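Local coordinates for ORF10 (Moritella marina, PDB 6RIW), which forms the ketosynthase and chain-length-factor didomain of a polyunsaturated fatty acid synthase, probably catalysing the condensation steps that lengthen acyl chains on carrier proteins, at residues 242-247 / 253-258; 330-335 / 340-345; 134-139 / 951-956; 127-132 / 587-592; 678-681 / 687-690. All coordinates share one frame; numbering follows the deposited sequence.

Contact 1 of 5, residues 242-247 / 253-258; sequences PANNVH and NSQGLF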
# COMPACT_ATOMS: atom_id res chain seq x y z
N PRO A 242 -12.48 -18.70 12.65
CA PRO A 242 -13.69 -19.46 13.02
C PRO A 242 -13.60 -20.02 14.44
O PRO A 242 -12.63 -20.68 14.80
CB PRO A 242 -13.75 -20.59 11.97
CG PRO A 242 -12.33 -20.77 11.52
CD PRO A 242 -11.69 -19.38 11.60
N ALA A 243 -14.66 -19.78 15.23
CA ALA A 243 -14.66 -20.27 16.60
C ALA A 243 -14.67 -21.79 16.64
O ALA A 243 -14.05 -22.38 17.53
CB ALA A 243 -15.86 -19.69 17.36
N ASN A 244 -15.32 -22.45 15.68
CA ASN A 244 -15.32 -23.90 15.61
C ASN A 244 -14.15 -24.46 14.79
O ASN A 244 -14.14 -25.65 14.47
CB ASN A 244 -16.66 -24.40 15.05
CG ASN A 244 -16.85 -24.07 13.58
OD1 ASN A 244 -16.05 -23.34 12.98
ND2 ASN A 244 -17.91 -24.61 12.99
N ASN A 245 -13.19 -23.62 14.42
CA ASN A 245 -12.01 -24.01 13.64
C ASN A 245 -12.37 -24.57 12.26
O ASN A 245 -11.57 -25.29 11.65
CB ASN A 245 -11.14 -25.01 14.42
CG ASN A 245 -9.66 -24.93 14.03
OD1 ASN A 245 -9.07 -25.92 13.61
ND2 ASN A 245 -9.07 -23.75 14.18
N VAL A 246 -13.55 -24.23 11.74
CA VAL A 246 -13.96 -24.66 10.41
C VAL A 246 -13.85 -23.47 9.45
O VAL A 246 -14.65 -22.52 9.52
CB VAL A 246 -15.39 -25.24 10.40
CG1 VAL A 246 -15.81 -25.58 8.98
CG2 VAL A 246 -15.45 -26.48 11.28
N HIS A 247 -12.89 -23.55 8.53
CA HIS A 247 -12.73 -22.60 7.43
C HIS A 247 -13.09 -23.33 6.15
O HIS A 247 -12.30 -24.13 5.63
CB HIS A 247 -11.30 -22.04 7.39
CG HIS A 247 -10.92 -21.48 6.05
ND1 HIS A 247 -11.57 -20.40 5.48
CD2 HIS A 247 -9.97 -21.86 5.16
CE1 HIS A 247 -11.03 -20.13 4.30
NE2 HIS A 247 -10.06 -21.01 4.08
N ASN A 253 -21.27 -24.73 7.72
CA ASN A 253 -20.62 -24.83 9.03
C ASN A 253 -19.41 -23.92 9.18
O ASN A 253 -18.84 -23.83 10.27
CB ASN A 253 -20.20 -26.28 9.32
CG ASN A 253 -21.36 -27.26 9.21
OD1 ASN A 253 -22.23 -27.31 10.09
ND2 ASN A 253 -21.38 -28.05 8.13
N SER A 254 -18.99 -23.25 8.10
CA SER A 254 -17.86 -22.34 8.15
C SER A 254 -18.16 -21.17 9.09
O SER A 254 -19.23 -20.57 9.02
CB SER A 254 -17.54 -21.80 6.75
OG SER A 254 -16.28 -21.13 6.74
N GLN A 255 -17.21 -20.84 9.95
CA GLN A 255 -17.41 -19.70 10.84
C GLN A 255 -16.38 -18.59 10.67
O GLN A 255 -16.34 -17.67 11.49
CB GLN A 255 -17.44 -20.18 12.30
CG GLN A 255 -18.70 -20.97 12.59
CD GLN A 255 -18.86 -21.29 14.06
OE1 GLN A 255 -17.93 -21.13 14.85
NE2 GLN A 255 -20.05 -21.77 14.43
N GLY A 256 -15.56 -18.63 9.62
CA GLY A 256 -14.52 -17.63 9.48
C GLY A 256 -13.53 -18.04 8.41
O GLY A 256 -13.75 -19.00 7.66
N LEU A 257 -12.44 -17.28 8.35
CA LEU A 257 -11.39 -17.51 7.37
C LEU A 257 -10.08 -17.84 8.07
O LEU A 257 -9.90 -17.59 9.27
CB LEU A 257 -11.20 -16.27 6.46
CG LEU A 257 -10.86 -14.92 7.13
CD1 LEU A 257 -9.37 -14.76 7.49
CD2 LEU A 257 -11.28 -13.78 6.21
N PHE A 258 -9.16 -18.40 7.30
CA PHE A 258 -7.74 -18.42 7.61
C PHE A 258 -7.03 -17.53 6.59
O PHE A 258 -7.38 -17.53 5.41
CB PHE A 258 -7.14 -19.83 7.53
CG PHE A 258 -7.74 -20.83 8.49
CD1 PHE A 258 -8.26 -20.43 9.72
CD2 PHE A 258 -7.77 -22.17 8.15
CE1 PHE A 258 -8.80 -21.38 10.61
CE2 PHE A 258 -8.31 -23.13 9.03
CZ PHE A 258 -8.83 -22.73 10.25
O HOH W 1 -16.42 -17.55 14.60
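A type I beta turn from P242 to N245, elaborated by an Asx turn at N244, packs against residues 253-258 in the long loop that leads into strand 259-270. The amides of N244 and Q255 lie stacked, their planes 16° apart. With N244 CG between its own backbone N and carbonyl carbon (chi1 69°), OD1 accepts from V246 N at 2.9 Å, while ND2 donates almost straight to N253 O at 3.0 Å, in the carbonyl plane. N244 N adds a weak bond to Q255 OE1, and Q255 N binds V246 O at 3.1 Å. With an alanine here, N253 O and V246 N would probably lose their side-chain partner, and the Q255 amide, deprived of its stacking mate, could turn. Farther along, H247 CB sits over the F258 ring, 3.6 Å from its centroid, and P242 CD meets F258 CE1 at 3.7 Å. The H247 imidazole is held by K363 O at NE2 and, weakly, by G256 O at ND1. P242 lies so close to G256 that any side-chain carbon there would clash with P242 N. Such a folded loop, with its glycine just ahead of the strand, belongs to the N-terminal half of the beta-ketoacyl synthase fold.

Contact 2 of 5, residues 330-335 / 340-345; sequences CHATGT and NVELRS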
# COMPACT_ATOMS: atom_id res chain seq x y z
N CYS A 330 -15.20 -17.35 -7.09
CA CYS A 330 -15.81 -16.40 -6.17
C CYS A 330 -14.81 -15.88 -5.16
O CYS A 330 -13.74 -16.46 -4.93
CB CYS A 330 -16.98 -17.04 -5.42
SG CYS A 330 -18.30 -17.52 -6.54
N HIS A 331 -15.20 -14.78 -4.52
CA HIS A 331 -14.39 -14.22 -3.44
C HIS A 331 -14.45 -15.10 -2.19
O HIS A 331 -13.46 -15.20 -1.46
CB HIS A 331 -14.87 -12.80 -3.15
CG HIS A 331 -14.29 -12.21 -1.91
ND1 HIS A 331 -12.97 -11.84 -1.82
CD2 HIS A 331 -14.85 -11.94 -0.70
CE1 HIS A 331 -12.73 -11.36 -0.61
NE2 HIS A 331 -13.85 -11.41 0.09
N ALA A 332 -15.60 -15.76 -1.96
CA ALA A 332 -15.91 -16.63 -0.82
C ALA A 332 -14.75 -17.01 0.09
O ALA A 332 -13.98 -17.93 -0.22
CB ALA A 332 -16.55 -17.93 -1.32
N THR A 333 -14.63 -16.35 1.23
CA THR A 333 -13.52 -16.57 2.15
C THR A 333 -13.83 -17.60 3.22
O THR A 333 -12.91 -18.00 3.94
CB THR A 333 -13.14 -15.29 2.87
OG1 THR A 333 -14.25 -14.90 3.69
CG2 THR A 333 -12.81 -14.18 1.88
N GLY A 334 -15.10 -17.98 3.40
CA GLY A 334 -15.51 -18.78 4.53
C GLY A 334 -16.19 -17.99 5.63
O GLY A 334 -16.78 -18.60 6.53
N THR A 335 -16.11 -16.66 5.59
CA THR A 335 -16.86 -15.84 6.55
C THR A 335 -18.35 -15.89 6.22
O THR A 335 -18.73 -15.64 5.07
CB THR A 335 -16.36 -14.39 6.53
OG1 THR A 335 -14.94 -14.37 6.77
CG2 THR A 335 -17.06 -13.58 7.61
N ASN A 340 -22.72 -15.24 2.25
CA ASN A 340 -24.14 -15.06 1.95
C ASN A 340 -24.39 -13.81 1.11
O ASN A 340 -25.25 -13.81 0.23
CB ASN A 340 -24.96 -15.01 3.24
CG ASN A 340 -25.06 -16.37 3.92
OD1 ASN A 340 -25.83 -17.22 3.50
ND2 ASN A 340 -24.27 -16.57 4.98
N VAL A 341 -23.66 -12.72 1.39
CA VAL A 341 -23.83 -11.51 0.59
C VAL A 341 -23.42 -11.75 -0.86
O VAL A 341 -24.11 -11.33 -1.79
CB VAL A 341 -23.06 -10.32 1.21
CG1 VAL A 341 -23.06 -9.14 0.24
CG2 VAL A 341 -23.71 -9.89 2.52
N GLU A 342 -22.28 -12.43 -1.08
CA GLU A 342 -21.85 -12.70 -2.45
C GLU A 342 -22.85 -13.60 -3.18
O GLU A 342 -23.11 -13.42 -4.38
CB GLU A 342 -20.45 -13.32 -2.47
CG GLU A 342 -19.99 -13.71 -3.90
CD GLU A 342 -18.51 -14.13 -3.98
OE1 GLU A 342 -17.93 -14.55 -2.95
OE2 GLU A 342 -17.92 -14.02 -5.09
N LEU A 343 -23.42 -14.58 -2.47
CA LEU A 343 -24.43 -15.44 -3.11
C LEU A 343 -25.68 -14.64 -3.45
O LEU A 343 -26.31 -14.88 -4.49
CB LEU A 343 -24.77 -16.63 -2.21
CG LEU A 343 -23.72 -17.74 -2.17
CD1 LEU A 343 -23.94 -18.69 -0.99
CD2 LEU A 343 -23.72 -18.49 -3.50
N ARG A 344 -26.05 -13.68 -2.60
CA ARG A 344 -27.19 -12.83 -2.91
C ARG A 344 -26.92 -11.96 -4.13
O ARG A 344 -27.77 -11.85 -5.02
CB ARG A 344 -27.54 -11.96 -1.70
CG ARG A 344 -28.58 -10.88 -1.98
CD ARG A 344 -29.01 -10.17 -0.72
NE ARG A 344 -30.04 -9.15 -0.96
CZ ARG A 344 -30.31 -8.13 -0.14
NH1 ARG A 344 -29.63 -7.99 1.00
NH2 ARG A 344 -31.25 -7.25 -0.45
N SER A 345 -25.73 -11.35 -4.17
CA SER A 345 -25.34 -10.52 -5.31
C SER A 345 -25.40 -11.30 -6.61
O SER A 345 -25.93 -10.81 -7.62
CB SER A 345 -23.92 -9.98 -5.10
OG SER A 345 -23.90 -9.11 -3.99
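The backbone of 330-335 runs as an irregular loop from the end of strand 327-329 to the start of helix 336-350, and 340-345 is a regular part of that helix; the two approach most nearly at A332 and E342, whose CA atoms are 7.3 Å apart. That gap is bridged by one side chain. E342 leaves the helix with CG anti to its backbone N (chi1 176°) and continues extended, which carries the carboxylate up to two successive peptide N-H groups. H331 N donates to E342 OE2 at 2.9 Å, fairly straight at 161°, and A332 N to E342 OE1 at 2.8 Å, more bent at 139°. Each oxygen uses its syn lone pair, so the carboxylate acts as a two-pronged clamp on the two peptides flanking H331. Its flank is lined by carbon: C330 CB lies 3.2 Å from E342 OE2, and H331 CB is 3.5 Å from E342 OE1. S436 and F438 of strand 432-439 also touch the glutamate. Beyond the clamp T333 OG1 accepts from T335 N in an ST turn. The loop reads His-Ala-Thr-Gly-Thr, a variant of the His-Gly-Thr motif known from ketosynthases, which suggests that H331, lying against C196, is near the active site. Chemically, two N-H groups are satisfied by one carboxylate in a buried contact, which pins the backbone on both sides of H331 and so probably fixes where its imidazole starts from.

Contact 3 of 5, residues 134-139 / 951-956; sequences MPLYHQ and DNLKPQ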
# COMPACT_ATOMS: atom_id res chain seq x y z
N MET A 134 12.11 -1.66 16.06
CA MET A 134 11.91 -2.16 17.42
C MET A 134 12.94 -1.64 18.42
O MET A 134 12.56 -1.36 19.57
CB MET A 134 11.93 -3.69 17.43
CG MET A 134 10.73 -4.39 16.84
SD MET A 134 9.11 -3.69 17.23
CE MET A 134 8.19 -4.24 15.79
N PRO A 135 14.23 -1.53 18.10
CA PRO A 135 15.19 -1.09 19.13
C PRO A 135 14.92 0.32 19.63
O PRO A 135 15.32 0.63 20.75
CB PRO A 135 16.54 -1.17 18.42
CG PRO A 135 16.35 -2.17 17.35
CD PRO A 135 14.94 -1.93 16.86
N LEU A 136 14.27 1.19 18.84
CA LEU A 136 13.87 2.50 19.36
C LEU A 136 13.02 2.35 20.61
O LEU A 136 13.35 2.89 21.67
CB LEU A 136 13.07 3.27 18.31
CG LEU A 136 13.78 3.67 17.01
CD1 LEU A 136 12.75 4.08 15.93
CD2 LEU A 136 14.75 4.80 17.32
N TYR A 137 11.90 1.63 20.50
CA TYR A 137 10.97 1.53 21.63
C TYR A 137 11.59 0.73 22.77
O TYR A 137 11.37 1.05 23.95
CB TYR A 137 9.66 0.88 21.22
CG TYR A 137 9.27 1.16 19.79
CD1 TYR A 137 9.17 2.48 19.34
CD2 TYR A 137 9.01 0.11 18.89
CE1 TYR A 137 8.84 2.76 18.02
CE2 TYR A 137 8.67 0.37 17.58
CZ TYR A 137 8.57 1.70 17.15
OH TYR A 137 8.24 1.97 15.85
N HIS A 138 12.32 -0.33 22.43
CA HIS A 138 12.74 -1.26 23.47
C HIS A 138 13.96 -0.77 24.23
O HIS A 138 14.10 -1.09 25.42
CB HIS A 138 12.95 -2.66 22.84
CG HIS A 138 11.66 -3.25 22.34
ND1 HIS A 138 11.61 -4.18 21.31
CD2 HIS A 138 10.38 -3.03 22.71
CE1 HIS A 138 10.34 -4.51 21.10
NE2 HIS A 138 9.58 -3.82 21.93
N GLN A 139 14.79 0.08 23.62
CA GLN A 139 15.82 0.73 24.42
C GLN A 139 15.18 1.63 25.47
O GLN A 139 15.65 1.68 26.62
CB GLN A 139 16.78 1.55 23.54
CG GLN A 139 17.94 2.21 24.35
CD GLN A 139 18.96 1.18 24.85
OE1 GLN A 139 19.54 1.32 25.94
NE2 GLN A 139 19.17 0.14 24.06
N ASP A 951 22.36 -1.72 16.67
CA ASP A 951 23.19 -1.59 15.47
C ASP A 951 22.40 -1.11 14.26
O ASP A 951 22.93 -0.35 13.43
CB ASP A 951 23.85 -2.93 15.11
CG ASP A 951 24.51 -3.61 16.29
OD1 ASP A 951 23.77 -4.14 17.15
OD2 ASP A 951 25.76 -3.61 16.34
N ASN A 952 21.16 -1.58 14.09
CA ASN A 952 20.40 -1.23 12.89
C ASN A 952 19.98 0.24 12.85
O ASN A 952 19.57 0.71 11.78
CB ASN A 952 19.16 -2.12 12.79
CG ASN A 952 19.47 -3.47 12.19
OD1 ASN A 952 20.36 -3.59 11.35
ND2 ASN A 952 18.74 -4.49 12.61
N LEU A 953 20.05 0.95 13.98
CA LEU A 953 19.68 2.36 14.02
C LEU A 953 20.79 3.28 13.51
O LEU A 953 20.50 4.41 13.10
CB LEU A 953 19.32 2.76 15.45
CG LEU A 953 18.18 2.03 16.14
CD1 LEU A 953 17.94 2.60 17.57
CD2 LEU A 953 16.92 2.09 15.30
N LYS A 954 22.04 2.84 13.58
CA LYS A 954 23.13 3.69 13.13
C LYS A 954 22.93 4.04 11.65
O LYS A 954 22.70 3.13 10.83
CB LYS A 954 24.45 2.96 13.33
CG LYS A 954 25.65 3.70 12.75
CD LYS A 954 26.93 2.87 12.96
CE LYS A 954 28.19 3.72 12.83
NZ LYS A 954 28.68 3.73 11.43
N PRO A 955 23.01 5.32 11.27
CA PRO A 955 22.88 5.70 9.85
C PRO A 955 23.75 4.85 8.92
O PRO A 955 24.98 4.79 9.07
CB PRO A 955 23.29 7.17 9.83
CG PRO A 955 22.91 7.68 11.23
CD PRO A 955 23.16 6.50 12.15
N GLN A 956 23.10 4.16 7.98
CA GLN A 956 23.76 3.11 7.21
C GLN A 956 24.60 3.61 6.03
O GLN A 956 25.36 2.82 5.47
CB GLN A 956 22.72 2.09 6.70
CG GLN A 956 22.15 1.27 7.85
CD GLN A 956 21.09 0.27 7.39
OE1 GLN A 956 20.98 -0.05 6.22
NE2 GLN A 956 20.33 -0.24 8.35
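L953 points its fork at P135 and L136 because its CG is anti to its own carbonyl carbon (chi1 -59°) and the chain then extends through CD1 (chi2 -178°). L136 adopts nearly the same pair of torsions, with chi2 at 164°, and this swings its CD2 out from the helix toward the leucine across the gap. The two isobutyl groups meet obliquely, branch against branch. L953 CD1 comes within 3.9 Å of L136 CD2, and the second methyl, L953 CD2, rests 3.9 Å from L136 CG, so both prongs of the fork engage the same side chain. On its other flank L953 CD1 meets the ring of P135, where the nearest carbon, P135 CB, is 4.1 Å away. No hydrogen bond joins the two segments: the contact is wholly apolar and buried, and the backbones remain well apart, with the CA atoms of P135 and L953 separated by 7.6 Å. Helix 129-148 is kinked here, since neither P135 N nor L136 N bonds to the preceding turn. L519 of helix 513-519 and T703 of helix 699-706 also touch L953, which thus enters a pocket between three helices. N952 bonds to K162 O and T164 N, and Q956 to T164 O and A166 N, fastening the same loop on either side of the leucine. The arrangement is that of a late segment of the didomain folded back over a ketosynthase helix, perhaps comparable with the linkers that follow ketosynthases in polyketide synthases.

Contact 4 of 5, residues 127-132 / 587-592; sequences KSSNQL and ELHQYR
This is a polar, buried contact between S129 and N130, at the start of helix 129-148 in the ketosynthase, and H589 and R592 of helix 589-595 in the chain length factor. It belongs to the interface of two thiolase-fold halves, which meet here within one chain as the two subunits of ketosynthase dimers generally do. The H589 imidazole enters edge-on. S129 OG lies in its plane and forms a hydrogen bond with H589 NE2 at 2.7 Å, a position the serine reaches with OG between its backbone N and carbonyl carbon (chi1 72°). S129 OG is also bonded to T126 N, and H589 ND1 to L586 O, so the ring is gripped at both nitrogens and its rotation is fixed. N130 stands almost perpendicular to the imidazole, with planes 88° apart. Its ND2 packs on the extended arm of R592, 3.6 Å from R592 CD, and both residues share D227: N130 ND2 by a hydrogen bond, R592 NH1 by a salt bridge. R592 NE is in turn bonded to N596. The other end of the N130 amide faces the histidine, where N130 OD1 lies near the ring plane at the edge, 3.2 Å from H589 CD2.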
# COMPACT_ATOMS: atom_id res chain seq x y z
N LYS A 127 8.55 -8.88 8.29
CA LYS A 127 9.45 -9.48 9.26
C LYS A 127 10.78 -8.74 9.31
O LYS A 127 11.39 -8.62 10.38
CB LYS A 127 9.65 -10.97 8.94
CG LYS A 127 8.35 -11.78 8.97
CD LYS A 127 8.64 -13.29 8.82
CE LYS A 127 9.20 -13.59 7.42
NZ LYS A 127 8.21 -13.33 6.29
N SER A 128 11.19 -8.14 8.18
CA SER A 128 12.44 -7.39 8.14
C SER A 128 12.29 -5.95 8.60
O SER A 128 13.19 -5.42 9.26
CB SER A 128 13.03 -7.41 6.72
OG SER A 128 13.29 -8.75 6.31
N SER A 129 11.20 -5.28 8.24
CA SER A 129 11.08 -3.86 8.64
C SER A 129 11.06 -3.71 10.17
O SER A 129 11.59 -2.73 10.70
CB SER A 129 9.85 -3.22 7.99
OG SER A 129 8.62 -3.67 8.54
N ASN A 130 10.51 -4.71 10.88
CA ASN A 130 10.53 -4.72 12.35
C ASN A 130 11.94 -4.50 12.88
O ASN A 130 12.13 -3.80 13.88
CB ASN A 130 10.00 -6.05 12.89
CG ASN A 130 8.52 -6.24 12.74
OD1 ASN A 130 7.75 -5.29 12.56
ND2 ASN A 130 8.08 -7.50 12.83
N GLN A 131 12.94 -5.12 12.24
CA GLN A 131 14.30 -5.07 12.78
C GLN A 131 14.84 -3.65 12.80
O GLN A 131 15.72 -3.34 13.62
CB GLN A 131 15.24 -5.95 11.95
CG GLN A 131 14.94 -7.44 11.97
CD GLN A 131 15.65 -8.16 13.13
OE1 GLN A 131 16.34 -7.53 13.93
NE2 GLN A 131 15.45 -9.48 13.22
N LEU A 132 14.33 -2.78 11.94
CA LEU A 132 14.83 -1.41 11.85
C LEU A 132 14.24 -0.47 12.88
O LEU A 132 14.80 0.61 13.07
CB LEU A 132 14.56 -0.85 10.44
CG LEU A 132 15.29 -1.58 9.29
CD1 LEU A 132 14.68 -1.23 7.93
CD2 LEU A 132 16.75 -1.23 9.29
N GLU A 587 4.94 4.24 12.17
CA GLU A 587 4.56 4.07 13.57
C GLU A 587 3.77 2.78 13.82
O GLU A 587 3.59 2.40 14.98
CB GLU A 587 3.77 5.28 14.09
CG GLU A 587 4.61 6.55 14.13
CD GLU A 587 3.88 7.73 14.78
OE1 GLU A 587 2.64 7.67 14.96
OE2 GLU A 587 4.55 8.73 15.10
N LEU A 588 3.33 2.09 12.76
CA LEU A 588 2.67 0.81 12.97
C LEU A 588 3.57 -0.23 13.64
O LEU A 588 3.05 -1.22 14.19
CB LEU A 588 2.17 0.26 11.62
CG LEU A 588 1.00 1.01 10.96
CD1 LEU A 588 0.63 0.31 9.65
CD2 LEU A 588 -0.19 1.08 11.89
N HIS A 589 4.90 -0.05 13.59
CA HIS A 589 5.80 -0.97 14.29
C HIS A 589 5.65 -0.87 15.80
O HIS A 589 6.07 -1.79 16.51
CB HIS A 589 7.25 -0.69 13.88
CG HIS A 589 7.50 -0.98 12.43
ND1 HIS A 589 7.47 0.00 11.46
CD2 HIS A 589 7.76 -2.14 11.78
CE1 HIS A 589 7.69 -0.55 10.27
NE2 HIS A 589 7.89 -1.84 10.44
N GLN A 590 5.04 0.21 16.30
CA GLN A 590 4.83 0.32 17.74
C GLN A 590 3.87 -0.74 18.26
O GLN A 590 3.94 -1.08 19.44
CB GLN A 590 4.33 1.73 18.08
CG GLN A 590 5.38 2.80 17.81
CD GLN A 590 4.81 4.20 17.87
OE1 GLN A 590 3.74 4.41 18.43
NE2 GLN A 590 5.52 5.17 17.30
N TYR A 591 2.98 -1.26 17.41
CA TYR A 591 2.02 -2.24 17.89
C TYR A 591 2.71 -3.54 18.31
O TYR A 591 2.49 -4.05 19.42
CB TYR A 591 0.95 -2.50 16.84
CG TYR A 591 0.01 -3.56 17.32
CD1 TYR A 591 -0.80 -3.34 18.43
CD2 TYR A 591 -0.04 -4.81 16.71
CE1 TYR A 591 -1.64 -4.34 18.92
CE2 TYR A 591 -0.88 -5.80 17.17
CZ TYR A 591 -1.67 -5.56 18.28
OH TYR A 591 -2.50 -6.55 18.75
N ARG A 592 3.53 -4.12 17.43
CA ARG A 592 4.32 -5.27 17.87
C ARG A 592 5.34 -4.85 18.93
O ARG A 592 5.70 -5.64 19.81
CB ARG A 592 5.02 -5.94 16.68
CG ARG A 592 5.80 -7.19 17.12
CD ARG A 592 6.32 -8.04 15.97
NE ARG A 592 7.10 -9.15 16.54
CZ ARG A 592 7.34 -10.30 15.91
NH1 ARG A 592 6.87 -10.50 14.69
NH2 ARG A 592 8.05 -11.25 16.52

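Contact 5 of 5, residues 678-681 / 687-690; sequences NLFQ and AVII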
# COMPACT_ATOMS: atom_id res chain seq x y z
N ASN A 678 -5.28 8.21 -16.93
CA ASN A 678 -5.65 6.96 -17.58
C ASN A 678 -7.08 6.57 -17.24
O ASN A 678 -7.80 6.01 -18.08
CB ASN A 678 -4.67 5.87 -17.18
CG ASN A 678 -4.36 4.96 -18.31
OD1 ASN A 678 -3.50 5.27 -19.15
ND2 ASN A 678 -5.06 3.84 -18.36
N LEU A 679 -7.52 6.85 -16.00
CA LEU A 679 -8.89 6.51 -15.62
C LEU A 679 -9.91 7.27 -16.47
O LEU A 679 -10.95 6.73 -16.85
CB LEU A 679 -9.11 6.79 -14.13
CG LEU A 679 -8.45 5.80 -13.16
CD1 LEU A 679 -8.71 6.23 -11.71
CD2 LEU A 679 -8.95 4.37 -13.36
N PHE A 680 -9.63 8.54 -16.77
CA PHE A 680 -10.55 9.29 -17.62
C PHE A 680 -10.54 8.76 -19.05
O PHE A 680 -11.58 8.81 -19.73
CB PHE A 680 -10.19 10.77 -17.59
CG PHE A 680 -10.50 11.45 -16.27
CD1 PHE A 680 -11.75 11.36 -15.70
CD2 PHE A 680 -9.52 12.19 -15.62
CE1 PHE A 680 -12.04 12.00 -14.49
CE2 PHE A 680 -9.79 12.83 -14.41
CZ PHE A 680 -11.06 12.73 -13.85
N GLN A 681 -9.41 8.22 -19.52
CA GLN A 681 -9.37 7.67 -20.87
C GLN A 681 -10.14 6.37 -20.99
O GLN A 681 -10.62 6.04 -22.09
CB GLN A 681 -7.93 7.43 -21.31
CG GLN A 681 -7.12 8.70 -21.56
CD GLN A 681 -5.73 8.36 -22.03
OE1 GLN A 681 -4.83 8.19 -21.22
NE2 GLN A 681 -5.56 8.23 -23.34
N ALA A 687 -14.83 12.35 -11.84
CA ALA A 687 -13.77 13.14 -11.19
C ALA A 687 -12.88 12.17 -10.43
O ALA A 687 -13.28 11.03 -10.16
CB ALA A 687 -14.32 14.20 -10.23
N VAL A 688 -11.69 12.65 -10.08
CA VAL A 688 -10.76 11.86 -9.28
C VAL A 688 -10.24 12.74 -8.16
O VAL A 688 -9.78 13.86 -8.40
CB VAL A 688 -9.58 11.32 -10.12
CG1 VAL A 688 -8.55 10.61 -9.22
CG2 VAL A 688 -10.08 10.38 -11.23
N ILE A 689 -10.37 12.26 -6.93
CA ILE A 689 -9.73 12.90 -5.78
C ILE A 689 -8.36 12.26 -5.66
O ILE A 689 -8.25 11.04 -5.57
CB ILE A 689 -10.54 12.67 -4.49
CG1 ILE A 689 -11.95 13.24 -4.63
CG2 ILE A 689 -9.81 13.28 -3.31
CD1 ILE A 689 -12.78 13.13 -3.37
N ILE A 690 -7.31 13.08 -5.66
CA ILE A 690 -5.97 12.58 -5.36
C ILE A 690 -5.57 13.15 -4.01
O ILE A 690 -5.37 14.36 -3.89
CB ILE A 690 -4.93 12.94 -6.42
CG1 ILE A 690 -5.40 12.43 -7.80
CG2 ILE A 690 -3.57 12.30 -6.02
CD1 ILE A 690 -4.45 12.79 -8.94
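A687 meets the rim of the F680 ring. A687 CA lies near the ring plane, 3.8 Å from F680 CZ, and A687 N is in that plane too, 3.9 Å from F680 CE1; the methyl of A687 points away from the helix, so it is backbone that the aromatic edge touches. V688 follows with its side chain directed at the helix. Its CG2, anti to the carbonyl carbon while CG1 is anti to the backbone N (chi1 175°), is the branch that makes the contact: it approaches F680 CZ obliquely at 3.7 Å and reaches F680 CE2 at 4.0 Å. V688 CG2 also lies 4.4 Å from L679 CD1, a looser touch, so it nestles between two consecutive helical side chains. F680 reaches across to the strand with CG anti to its own carbonyl carbon (chi1 -70°). If a serine stood in its place, V688 CG2 would probably lose the aromatic ring it packs against, and a gap would be likely to open beside the A687 backbone. I689 turns to the other side of the strand, whereas I690 returns to this one and packs on C672 and A676, earlier in helix 668-682. The helix thus lies along one face of strand 687-694, which runs between its parallel neighbour 576-581 and its antiparallel neighbour 741-752; A577 touches both L679 and V688, and P752 touches F680.

In the fold
Contacts 1 and 2 are neighbours in the ketosynthase, with centres 14 Å apart: S254 OG of contact 1 probably hydrogen-bonds G334 O of contact 2 at 2.6 Å, tying the two loops together. Contacts 3 and 4 form a second pair, 11 Å between centres, built on the same helix 129-148; M134 CE packs on H589 O at 3.3 Å, so interface and folded-back segment share one support. The two pairs lie apart, contact 1 being about 16 Å from contact 4 between nearest atoms. Contact 5 is the one with both segments in the chain length factor, about 20 Å from contacts 2 and 4 by nearest atoms. It alone approaches the magnesium site of M1 and K286, the side chains of L679 and M1 being about 10 Å apart.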